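Local coordinates for MSM0271 protein (Mycobacterium smegmatis, PDB 5SUH) that forms trimeric, double-ringed tiles that are part of the protein shell of the RMM bacterial microcompartment and probably help to control transport across it, at residues Arg34-Val39 / His66-Glu71; Gly91-Ile96 / Glu107-Ser112; Leu180-Ala185 / Val199-Ile204. All blocks are in the same frame, centred on the assembly; numbering follows the deposited sequence.

Interaction 1 of 3, residues Arg34-Val39 / His66-Glu71; sequences RVYLLV and HALIVE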
ATOM      1  N   ARG A  34      16.941  16.452  19.754  1.00 51.49           N
ATOM      2  CA  ARG A  34      17.871  15.397  19.376  1.00 55.15           C
ATOM      3  C   ARG A  34      18.756  15.895  18.241  1.00 59.18           C
ATOM      4  O   ARG A  34      19.977  15.724  18.269  1.00 51.84           O
ATOM      5  CB  ARG A  34      17.115  14.163  18.875  1.00 57.77           C
ATOM      6  CG  ARG A  34      16.082  13.639  19.820  1.00 64.75           C
ATOM      7  CD  ARG A  34      16.281  12.213  20.156  1.00 66.56           C
ATOM      8  NE  ARG A  34      16.598  11.376  19.010  1.00 56.59           N
ATOM      9  CZ  ARG A  34      17.162  10.177  19.152  1.00 61.03           C
ATOM     10  NH1 ARG A  34      17.446   9.724  20.372  1.00 56.83           N
ATOM     11  NH2 ARG A  34      17.482   9.452  18.096  1.00 67.64           N
ATOM     12  N   VAL A  35      18.115  16.531  17.255  1.00 44.68           N
ATOM     13  CA  VAL A  35      18.799  17.115  16.105  1.00 46.05           C
ATOM     14  C   VAL A  35      18.266  18.531  15.837  1.00 54.32           C
ATOM     15  O   VAL A  35      17.055  18.736  15.843  1.00 44.96           O
ATOM     16  CB  VAL A  35      18.599  16.271  14.828  1.00 47.53           C
ATOM     17  CG1 VAL A  35      19.301  16.930  13.648  1.00 54.26           C
ATOM     18  CG2 VAL A  35      19.105  14.886  15.016  1.00 42.42           C
ATOM     19  N   TYR A  36      19.165  19.501  15.631  1.00 51.45           N
ATOM     20  CA  TYR A  36      18.788  20.875  15.241  1.00 48.94           C
ATOM     21  C   TYR A  36      19.823  21.429  14.262  1.00 53.35           C
ATOM     22  O   TYR A  36      20.937  21.772  14.672  1.00 71.81           O
ATOM     23  CB  TYR A  36      18.681  21.807  16.472  1.00 49.69           C
ATOM     24  CG  TYR A  36      18.393  23.274  16.148  1.00 52.02           C
ATOM     25  CD1 TYR A  36      19.433  24.191  15.927  1.00 53.95           C
ATOM     26  CD2 TYR A  36      17.088  23.745  16.070  1.00 55.08           C
ATOM     27  CE1 TYR A  36      19.167  25.523  15.613  1.00 53.72           C
ATOM     28  CE2 TYR A  36      16.814  25.080  15.766  1.00 56.92           C
ATOM     29  CZ  TYR A  36      17.844  25.956  15.540  1.00 54.43           C
ATOM     30  OH  TYR A  36      17.536  27.260  15.250  1.00 55.25           O
ATOM     31  N   LEU A  37      19.459  21.566  12.995  1.00 53.70           N
ATOM     32  CA  LEU A  37      20.447  21.929  11.982  1.00 58.22           C
ATOM     33  C   LEU A  37      19.958  22.761  10.811  1.00 59.11           C
ATOM     34  O   LEU A  37      18.940  22.445  10.184  1.00 63.19           O
ATOM     35  CB  LEU A  37      21.085  20.669  11.397  1.00 72.95           C
ATOM     36  CG  LEU A  37      22.548  20.404  11.764  1.00 83.88           C
ATOM     37  CD1 LEU A  37      23.152  19.453  10.749  1.00 79.52           C
ATOM     38  CD2 LEU A  37      23.379  21.696  11.885  1.00 80.35           C
ATOM     39  N   LEU A  38      20.722  23.812  10.507  1.00 63.13           N
ATOM     40  CA  LEU A  38      20.620  24.519   9.230  1.00 62.67           C
ATOM     41  C   LEU A  38      21.397  23.830   8.143  1.00 61.30           C
ATOM     42  O   LEU A  38      22.612  23.691   8.214  1.00 74.54           O
ATOM     43  CB  LEU A  38      21.112  25.955   9.321  1.00 65.96           C
ATOM     44  CG  LEU A  38      20.036  27.024   9.378  1.00 73.05           C
ATOM     45  CD1 LEU A  38      19.203  26.871  10.604  1.00 85.26           C
ATOM     46  CD2 LEU A  38      20.752  28.347   9.426  1.00 78.74           C
ATOM     47  N   VAL A  39      20.658  23.417   7.125  1.00 58.75           N
ATOM     48  CA  VAL A  39      21.211  22.866   5.910  1.00 50.86           C
ATOM     49  C   VAL A  39      21.156  23.924   4.827  1.00 52.30           C
ATOM     50  O   VAL A  39      20.104  24.194   4.264  1.00 57.52           O
ATOM     51  CB  VAL A  39      20.445  21.628   5.479  1.00 50.46           C
ATOM     52  CG1 VAL A  39      21.018  21.086   4.209  1.00 39.79           C
ATOM     53  CG2 VAL A  39      20.445  20.583   6.621  1.00 45.70           C
ATOM     54  N   HIS A  66      17.042  26.914   1.210  1.00 44.44           N
ATOM     55  CA  HIS A  66      17.668  26.554   2.490  1.00 46.15           C
ATOM     56  C   HIS A  66      16.681  25.855   3.451  1.00 44.34           C
ATOM     57  O   HIS A  66      15.489  26.166   3.466  1.00 42.92           O
ATOM     58  CB  HIS A  66      18.287  27.790   3.163  1.00 50.72           C
ATOM     59  CG  HIS A  66      19.100  28.647   2.239  1.00 65.82           C
ATOM     60  ND1 HIS A  66      20.418  28.377   1.934  1.00 73.33           N
ATOM     61  CD2 HIS A  66      18.794  29.791   1.577  1.00 61.19           C
ATOM     62  CE1 HIS A  66      20.882  29.299   1.107  1.00 56.51           C
ATOM     63  NE2 HIS A  66      19.915  30.169   0.878  1.00 57.21           N
ATOM     64  N   ALA A  67      17.184  24.928   4.266  1.00 47.18           N
ATOM     65  CA  ALA A  67      16.312  24.139   5.145  1.00 50.78           C
ATOM     66  C   ALA A  67      16.707  24.115   6.623  1.00 56.95           C
ATOM     67  O   ALA A  67      17.891  24.242   6.980  1.00 56.10           O
ATOM     68  CB  ALA A  67      16.236  22.709   4.636  1.00 43.30           C
ATOM     69  N   LEU A  68      15.695  23.967   7.478  1.00 48.15           N
ATOM     70  CA  LEU A  68      15.917  23.686   8.891  1.00 47.43           C
ATOM     71  C   LEU A  68      15.391  22.293   9.204  1.00 52.33           C
ATOM     72  O   LEU A  68      14.229  21.997   8.891  1.00 49.83           O
ATOM     73  CB  LEU A  68      15.218  24.712   9.782  1.00 48.69           C
ATOM     74  CG  LEU A  68      15.379  24.384  11.270  1.00 56.20           C
ATOM     75  CD1 LEU A  68      16.821  24.667  11.738  1.00 42.43           C
ATOM     76  CD2 LEU A  68      14.374  25.134  12.106  1.00 52.20           C
ATOM     77  N   ILE A  69      16.226  21.436   9.799  1.00 51.92           N
ATOM     78  CA  ILE A  69      15.793  20.077  10.150  1.00 43.64           C
ATOM     79  C   ILE A  69      15.825  19.885  11.662  1.00 56.67           C
ATOM     80  O   ILE A  69      16.810  20.243  12.322  1.00 56.41           O
ATOM     81  CB  ILE A  69      16.658  18.982   9.506  1.00 53.26           C
ATOM     82  CG1 ILE A  69      18.146  19.129   9.908  1.00 72.58           C
ATOM     83  CG2 ILE A  69      16.485  18.998   8.001  1.00 42.83           C
ATOM     84  CD1 ILE A  69      19.055  17.948   9.497  1.00 62.41           C
ATOM     85  N   VAL A  70      14.733  19.360  12.223  1.00 57.81           N
ATOM     86  CA  VAL A  70      14.647  19.161  13.669  1.00 45.79           C
ATOM     87  C   VAL A  70      14.082  17.775  14.018  1.00 51.12           C
ATOM     88  O   VAL A  70      13.024  17.362  13.493  1.00 54.24           O
ATOM     89  CB  VAL A  70      13.767  20.256  14.336  1.00 52.25           C
ATOM     90  CG1 VAL A  70      13.674  20.036  15.839  1.00 44.94           C
ATOM     91  CG2 VAL A  70      14.271  21.673  14.001  1.00 42.99           C
ATOM     92  N   GLU A  71      14.783  17.069  14.902  1.00 46.18           N
ATOM     93  CA  GLU A  71      14.300  15.807  15.488  1.00 51.37           C
ATOM     94  C   GLU A  71      14.132  15.980  17.017  1.00 48.96           C
ATOM     95  O   GLU A  71      15.005  16.541  17.668  1.00 50.90           O
ATOM     96  CB  GLU A  71      15.272  14.637  15.160  1.00 42.83           C
ATOM     97  CG  GLU A  71      14.794  13.269  15.631  1.00 48.91           C
ATOM     98  CD  GLU A  71      15.725  12.102  15.280  1.00 59.92           C
ATOM     99  OE1 GLU A  71      16.276  12.049  14.151  1.00 64.24           O
ATOM    100  OE2 GLU A  71      15.861  11.198  16.138  1.00 52.92           O
TER
HETATM  101  O   HOH W   1      16.917   8.839  15.453  1.00 40.61           O
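The R34 guanidinium and the E71 carboxylate meet with their planes only 25° apart, and OE2 of E71 lies at the guanidinium edge. R34 presents this edge side-on: NE is 3.0 Å from E71 OE2 in a salt bridge, reaching it from above the carboxylate plane, and NH2 donates to the same oxygen at 3.1 Å, nearly along its C-O axis. F103 makes a cation-pi contact with R34. A water joins R34 NH2 to E71 OE2, while E71 OE1 is taken by the backbone N of L180; these bonds together should hold the carboxylate in one rotation. The aromatic ring of Y36 has CD1 of L68 over one face, 4.0 Å from CE2 and offset toward the rim. CG of Y36 stands anti to the backbone N (chi1 176°), which lays the ring alongside V70, the two side chains pointing the same way. On the other sheet face CG1 of I69 packs on CB of L37 at 3.6 Å, and its CD1 also approaches CG2 of V39.

The N-to-C directions of 35-39 and 66-71 differ by 176°, almost exactly antiparallel, with paired bonds at V35–E71, L37–I69 and V39–A67. The ladder begins in a classic beta bulge: the N atoms of R34 (2.8 Å) and V35 (3.1 Å) both donate to O of E71. Strand 66-73 continues the sheet to strand 104-110. Helix 113-127 packs against the Y36 and L68 face, whereas helix 182-192, from the second BMC range, meets L37, V39 and I69 on the other.

Interaction 2 of 3, residues Gly91-Ile96 / Glu107-Ser112; sequences GVQPGI and EIHSAS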
ATOM      1  N   GLY A  91       6.416  32.917   5.846  1.00 70.83           N
ATOM      2  CA  GLY A  91       7.038  32.610   4.566  1.00 59.12           C
ATOM      3  C   GLY A  91       7.814  31.291   4.436  1.00 66.50           C
ATOM      4  O   GLY A  91       8.321  30.975   3.352  1.00 75.27           O
ATOM      5  N   VAL A  92       7.952  30.519   5.514  1.00 55.54           N
ATOM      6  CA  VAL A  92       8.613  29.219   5.384  1.00 51.83           C
ATOM      7  C   VAL A  92       7.540  28.159   5.100  1.00 57.23           C
ATOM      8  O   VAL A  92       6.364  28.360   5.399  1.00 66.10           O
ATOM      9  CB  VAL A  92       9.461  28.830   6.654  1.00 58.32           C
ATOM     10  CG1 VAL A  92      10.525  29.902   6.962  1.00 44.10           C
ATOM     11  CG2 VAL A  92       8.585  28.580   7.881  1.00 53.22           C
ATOM     12  N   GLN A  93       7.943  27.056   4.479  1.00 57.90           N
ATOM     13  CA  GLN A  93       7.014  26.005   4.080  1.00 51.23           C
ATOM     14  C   GLN A  93       7.446  24.672   4.645  1.00 53.94           C
ATOM     15  O   GLN A  93       8.628  24.309   4.579  1.00 52.90           O
ATOM     16  CB  GLN A  93       6.945  25.870   2.571  1.00 55.81           C
ATOM     17  CG  GLN A  93       6.404  27.057   1.826  1.00 69.90           C
ATOM     18  CD  GLN A  93       6.357  26.791   0.330  1.00 75.96           C
ATOM     19  OE1 GLN A  93       7.391  26.564  -0.309  1.00 76.22           O
ATOM     20  NE2 GLN A  93       5.161  26.815  -0.235  1.00 86.75           N
ATOM     21  N   PRO A  94       6.487  23.906   5.161  1.00 50.66           N
ATOM     22  CA  PRO A  94       6.831  22.572   5.665  1.00 47.09           C
ATOM     23  C   PRO A  94       6.982  21.543   4.542  1.00 52.94           C
ATOM     24  O   PRO A  94       6.092  21.407   3.698  1.00 62.76           O
ATOM     25  CB  PRO A  94       5.657  22.238   6.587  1.00 49.56           C
ATOM     26  CG  PRO A  94       4.503  23.040   6.013  1.00 53.13           C
ATOM     27  CD  PRO A  94       5.081  24.279   5.407  1.00 44.00           C
ATOM     28  N   GLY A  95       8.106  20.834   4.534  1.00 42.69           N
ATOM     29  CA  GLY A  95       8.343  19.785   3.556  1.00 43.32           C
ATOM     30  C   GLY A  95       8.153  18.391   4.128  1.00 57.44           C
ATOM     31  O   GLY A  95       7.716  17.461   3.426  1.00 67.41           O
ATOM     32  N   ILE A  96       8.468  18.262   5.414  1.00 60.09           N
ATOM     33  CA  ILE A  96       8.315  17.016   6.155  1.00 63.11           C
ATOM     34  C   ILE A  96       7.758  17.274   7.567  1.00 57.05           C
ATOM     35  O   ILE A  96       8.179  18.206   8.264  1.00 59.82           O
ATOM     36  CB  ILE A  96       9.665  16.257   6.235  1.00 47.78           C
ATOM     37  CG1 ILE A  96      10.088  15.826   4.839  1.00 51.65           C
ATOM     38  CG2 ILE A  96       9.554  15.046   7.115  1.00 52.77           C
ATOM     39  CD1 ILE A  96      11.475  15.320   4.750  1.00 52.27           C
ATOM     40  N   GLU A 107      10.814  19.174   8.701  1.00 50.09           N
ATOM     41  CA  GLU A 107      11.672  19.928   7.785  1.00 46.39           C
ATOM     42  C   GLU A 107      10.910  21.180   7.348  1.00 46.87           C
ATOM     43  O   GLU A 107       9.751  21.096   6.951  1.00 55.48           O
ATOM     44  CB  GLU A 107      12.078  19.080   6.570  1.00 57.55           C
ATOM     45  CG  GLU A 107      13.044  19.757   5.594  1.00 69.16           C
ATOM     46  CD  GLU A 107      12.334  20.524   4.475  1.00 83.35           C
ATOM     47  OE1 GLU A 107      11.098  20.632   4.494  1.00 92.91           O
ATOM     48  OE2 GLU A 107      13.014  21.040   3.576  1.00 90.20           O
ATOM     49  N   ILE A 108      11.536  22.346   7.455  1.00 50.81           N
ATOM     50  CA  ILE A 108      10.948  23.558   6.876  1.00 56.61           C
ATOM     51  C   ILE A 108      12.014  24.166   5.972  1.00 60.72           C
ATOM     52  O   ILE A 108      13.216  23.945   6.186  1.00 59.06           O
ATOM     53  CB  ILE A 108      10.453  24.582   7.959  1.00 45.82           C
ATOM     54  CG1 ILE A 108      11.591  25.073   8.847  1.00 51.76           C
ATOM     55  CG2 ILE A 108       9.342  23.979   8.822  1.00 42.19           C
ATOM     56  CD1 ILE A 108      11.174  26.158   9.815  1.00 54.34           C
ATOM     57  N   HIS A 109      11.588  24.886   4.936  1.00 55.78           N
ATOM     58  CA  HIS A 109      12.530  25.449   3.968  1.00 41.46           C
ATOM     59  C   HIS A 109      12.009  26.765   3.399  1.00 47.82           C
ATOM     60  O   HIS A 109      10.821  27.086   3.525  1.00 49.06           O
ATOM     61  CB  HIS A 109      12.820  24.461   2.839  1.00 43.37           C
ATOM     62  CG  HIS A 109      11.601  24.029   2.091  1.00 52.94           C
ATOM     63  ND1 HIS A 109      10.990  22.813   2.305  1.00 59.85           N
ATOM     64  CD2 HIS A 109      10.853  24.670   1.161  1.00 57.82           C
ATOM     65  CE1 HIS A 109       9.927  22.718   1.528  1.00 69.64           C
ATOM     66  NE2 HIS A 109       9.823  23.829   0.821  1.00 69.29           N
ATOM     67  N   SER A 110      12.920  27.531   2.806  1.00 44.79           N
ATOM     68  CA  SER A 110      12.612  28.804   2.157  1.00 45.48           C
ATOM     69  C   SER A 110      13.716  29.220   1.203  1.00 49.84           C
ATOM     70  O   SER A 110      14.853  28.762   1.310  1.00 49.67           O
ATOM     71  CB  SER A 110      12.416  29.908   3.195  1.00 52.45           C
ATOM     72  OG  SER A 110      12.233  31.180   2.577  1.00 55.00           O
ATOM     73  N   ALA A 111      13.393  30.138   0.305  1.00 55.12           N
ATOM     74  CA  ALA A 111      14.397  30.717  -0.562  1.00 54.46           C
ATOM     75  C   ALA A 111      15.304  31.643   0.284  1.00 53.68           C
ATOM     76  O   ALA A 111      16.471  31.838  -0.019  1.00 54.36           O
ATOM     77  CB  ALA A 111      13.743  31.468  -1.714  1.00 45.12           C
ATOM     78  N   SER A 112      14.768  32.189   1.369  1.00 52.66           N
ATOM     79  CA  SER A 112      15.542  33.106   2.218  1.00 60.33           C
ATOM     80  C   SER A 112      16.217  32.406   3.394  1.00 57.18           C
ATOM     81  O   SER A 112      15.550  31.798   4.228  1.00 66.45           O
ATOM     82  CB  SER A 112      14.639  34.236   2.736  1.00 56.91           C
ATOM     83  OG  SER A 112      15.264  34.935   3.803  1.00 57.55           O
TER
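This contact is part of the beta hairpin of strands 93-99 and 104-110, in the four-stranded antiparallel sheet of the first BMC range. Strand 93-99 is the outermost strand of that sheet within this chain, with P94 and G95 bonded on through their backbones to Y59 and G58. Q93 and H109 form a hydrogen-bonded antiparallel pair, with Q93 N to H109 O and H109 N to Q93 O both 3.0 Å. P94 and I108 follow as a non-hydrogen-bonded pair. The register then slips by one in a classic beta bulge, where the chain turns a corner at G95 and both G95 and I96 face E107: G95 N donates to E107 O at 2.9 Å, well above the carbonyl plane, and I96 N adds a weak bond to the same oxygen. E107 N to I96 O, 2.8 Å, restores the ladder.

CB of I96 rests on CB of E107, the two side chains crossing at about a right angle. On the P94 and I108 face, V92 CG2 meets I108 CD1 at 4.0 Å, with helices 78-88 and 113-127 packed there too. Q151 of the second subunit bonds to V92 O through NE2 and packs on Q93 and P94, so the hairpin also takes part in a subunit interface.

H109 turns its ring back over the hairpin, CG lying between backbone N and carbonyl carbon (chi1 58°). Q93 O sits over the ring centre, 3.6 Å above its plane. At the ring edge, H109 ND1 donates to both E107 oxygens, each through its syn lone pair, at 3.1 Å to OE1 and 3.0 Å to OE2.

Interaction 3 of 3, residues Leu180-Ala185 / Val199-Ile204; sequences LFAAVA and VDVQMI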
ATOM      1  N   LEU A 180      18.280  11.762  11.637  1.00 43.04           N
ATOM      2  CA  LEU A 180      18.013  12.909  10.783  1.00 47.12           C
ATOM      3  C   LEU A 180      19.323  13.521  10.252  1.00 54.65           C
ATOM      4  O   LEU A 180      19.311  14.236   9.232  1.00 47.82           O
ATOM      5  CB  LEU A 180      17.186  13.965  11.512  1.00 47.74           C
ATOM      6  CG  LEU A 180      16.503  15.020  10.619  1.00 49.53           C
ATOM      7  CD1 LEU A 180      15.767  14.346   9.469  1.00 45.22           C
ATOM      8  CD2 LEU A 180      15.551  15.918  11.382  1.00 48.04           C
ATOM      9  N   PHE A 181      20.455  13.157  10.862  1.00 40.02           N
ATOM     10  CA  PHE A 181      21.756  13.663  10.393  1.00 46.39           C
ATOM     11  C   PHE A 181      22.091  13.129   9.007  1.00 49.67           C
ATOM     12  O   PHE A 181      23.004  13.626   8.342  1.00 54.84           O
ATOM     13  CB  PHE A 181      22.883  13.290  11.346  1.00 43.45           C
ATOM     14  CG  PHE A 181      22.982  14.178  12.552  1.00 52.06           C
ATOM     15  CD1 PHE A 181      23.090  15.556  12.422  1.00 54.10           C
ATOM     16  CD2 PHE A 181      22.932  13.634  13.830  1.00 56.40           C
ATOM     17  CE1 PHE A 181      23.193  16.377  13.548  1.00 45.83           C
ATOM     18  CE2 PHE A 181      23.020  14.445  14.952  1.00 58.54           C
ATOM     19  CZ  PHE A 181      23.151  15.822  14.804  1.00 50.30           C
ATOM     20  N   ALA A 182      21.350  12.116   8.572  1.00 44.48           N
ATOM     21  CA  ALA A 182      21.531  11.563   7.238  1.00 39.60           C
ATOM     22  C   ALA A 182      21.254  12.638   6.184  1.00 52.04           C
ATOM     23  O   ALA A 182      21.771  12.583   5.051  1.00 54.07           O
ATOM     24  CB  ALA A 182      20.646  10.359   7.039  1.00 36.89           C
ATOM     25  N   ALA A 183      20.409  13.595   6.559  1.00 49.01           N
ATOM     26  CA  ALA A 183      20.050  14.704   5.681  1.00 47.57           C
ATOM     27  C   ALA A 183      21.268  15.546   5.314  1.00 47.13           C
ATOM     28  O   ALA A 183      21.503  15.820   4.135  1.00 45.16           O
ATOM     29  CB  ALA A 183      18.990  15.573   6.326  1.00 47.31           C
ATOM     30  N   VAL A 184      22.038  15.960   6.321  1.00 47.92           N
ATOM     31  CA  VAL A 184      23.169  16.834   6.056  1.00 53.65           C
ATOM     32  C   VAL A 184      24.288  16.030   5.370  1.00 51.78           C
ATOM     33  O   VAL A 184      24.986  16.570   4.501  1.00 46.41           O
ATOM     34  CB  VAL A 184      23.695  17.556   7.345  1.00 53.47           C
ATOM     35  CG1 VAL A 184      24.373  16.588   8.324  1.00 57.75           C
ATOM     36  CG2 VAL A 184      24.676  18.646   6.969  1.00 48.46           C
ATOM     37  N   ALA A 185      24.433  14.748   5.725  1.00 47.95           N
ATOM     38  CA  ALA A 185      25.466  13.907   5.099  1.00 47.89           C
ATOM     39  C   ALA A 185      25.206  13.757   3.593  1.00 49.90           C
ATOM     40  O   ALA A 185      26.139  13.901   2.799  1.00 47.33           O
ATOM     41  CB  ALA A 185      25.552  12.531   5.776  1.00 38.25           C
ATOM     42  N   VAL A 199      21.076   7.101  -4.146  1.00 46.99           N
ATOM     43  CA  VAL A 199      20.228   5.932  -4.362  1.00 49.07           C
ATOM     44  C   VAL A 199      19.093   5.878  -3.357  1.00 49.87           C
ATOM     45  O   VAL A 199      17.962   5.541  -3.687  1.00 61.03           O
ATOM     46  CB  VAL A 199      21.053   4.621  -4.307  1.00 53.43           C
ATOM     47  CG1 VAL A 199      20.166   3.411  -4.442  1.00 39.92           C
ATOM     48  CG2 VAL A 199      22.116   4.611  -5.398  1.00 52.50           C
ATOM     49  N   ASP A 200      19.405   6.231  -2.126  1.00 47.32           N
ATOM     50  CA  ASP A 200      18.422   6.221  -1.072  1.00 50.72           C
ATOM     51  C   ASP A 200      18.972   7.019   0.095  1.00 44.09           C
ATOM     52  O   ASP A 200      20.187   6.995   0.321  1.00 43.51           O
ATOM     53  CB  ASP A 200      18.105   4.782  -0.654  1.00 69.63           C
ATOM     54  CG  ASP A 200      16.847   4.682   0.197  1.00 79.68           C
ATOM     55  OD1 ASP A 200      16.006   5.598   0.121  1.00 81.32           O
ATOM     56  OD2 ASP A 200      16.693   3.687   0.934  1.00 85.49           O
ATOM     57  N   VAL A 201      18.091   7.718   0.820  1.00 38.55           N
ATOM     58  CA  VAL A 201      18.452   8.430   2.047  1.00 36.90           C
ATOM     59  C   VAL A 201      17.384   8.151   3.080  1.00 45.17           C
ATOM     60  O   VAL A 201      16.267   8.659   2.962  1.00 46.98           O
ATOM     61  CB  VAL A 201      18.555   9.975   1.874  1.00 41.15           C
ATOM     62  CG1 VAL A 201      19.161  10.600   3.126  1.00 42.25           C
ATOM     63  CG2 VAL A 201      19.398  10.327   0.704  1.00 41.18           C
ATOM     64  N   GLN A 202      17.703   7.372   4.109  1.00 52.69           N
ATOM     65  CA  GLN A 202      16.702   7.090   5.143  1.00 46.47           C
ATOM     66  C   GLN A 202      16.961   8.000   6.347  1.00 50.72           C
ATOM     67  O   GLN A 202      17.934   7.799   7.077  1.00 53.94           O
ATOM     68  CB  GLN A 202      16.764   5.630   5.551  1.00 60.34           C
ATOM     69  CG  GLN A 202      15.445   5.051   6.053  1.00 92.69           C
ATOM     70  CD  GLN A 202      15.600   3.644   6.628  1.00105.83           C
ATOM     71  OE1 GLN A 202      16.229   2.765   6.024  1.00106.85           O
ATOM     72  NE2 GLN A 202      14.993   3.417   7.786  1.00110.47           N
ATOM     73  N   MET A 203      16.128   9.020   6.544  1.00 48.81           N
ATOM     74  CA  MET A 203      16.400   9.979   7.619  1.00 49.24           C
ATOM     75  C   MET A 203      15.453   9.891   8.837  1.00 49.20           C
ATOM     76  O   MET A 203      15.505  10.735   9.724  1.00 59.28           O
ATOM     77  CB  MET A 203      16.433  11.394   7.060  1.00 50.69           C
ATOM     78  CG  MET A 203      15.142  11.914   6.544  1.00 64.48           C
ATOM     79  SD  MET A 203      15.428  13.501   5.779  1.00 85.71           S
ATOM     80  CE  MET A 203      16.171  12.973   4.288  1.00 37.95           C
ATOM     81  N   ILE A 204      14.574   8.892   8.849  1.00 51.97           N
ATOM     82  CA  ILE A 204      13.578   8.712   9.906  1.00 52.64           C
ATOM     83  C   ILE A 204      13.673   7.326  10.553  1.00 54.83           C
ATOM     84  O   ILE A 204      13.596   6.317   9.863  1.00 68.95           O
ATOM     85  CB  ILE A 204      12.163   8.868   9.367  1.00 46.00           C
ATOM     86  CG1 ILE A 204      11.950  10.267   8.809  1.00 41.98           C
ATOM     87  CG2 ILE A 204      11.167   8.594  10.462  1.00 41.68           C
ATOM     88  CD1 ILE A 204      10.619  10.403   8.090  1.00 46.81           C
TER
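M203 O is approached by two carbons of L180: CA at 3.5 Å in a CA-H...O contact bent to 131° at the hydrogen, and CD1 at 3.6 Å by simple packing. The rest is aliphatic carbon and sulfur packing, some of it against backbone carbonyls. A chi1 of 67° swings the M203 chain over toward L180, and SD comes to 3.8 Å from L180 CD1 and 4.2 Å from CB of A183. SD therefore lies between L180 and A183. A182 points its methyl at the strand end, with CB 3.7 Å from Q202 O and 4.2 Å from CG1 of V201.

Within 180-185, A183 N bonds to L180 O at 3.0 Å. A183 of helix 182-192 and L180 just before it both pack on I69 of strand 66-73, while V201 also touches L210 on neighbouring strand 208-214. The small A182 and A183 methyls allow a close approach, A182 to V201 and Q202, A183 to the M203 sulfur. With no directional polar bond between the two segments, the contact probably depends on dispersion and burial.

How the interactions relate
Interactions 1 and 2 both belong to the first four-stranded sheet: strands 66-73 and 104-110 are neighbours, and L68 N to I108 O, 2.8 Å, is a probable bond between them. Each is a strand ladder with a beta bulge and a buried glutamate, whose carboxylate meets an arginine in interaction 1 and a histidine in interaction 2. Interaction 3, in the second BMC range, has its centre about 4 Å from the chain centre and relies on apolar helix-to-strand packing; V35 against F181 ties it to interaction 1. Interactions 2 and 3 are buried, interaction 1 partly so. Interaction 2, its centre about 14 Å from the chain centre, differs in touching another subunit.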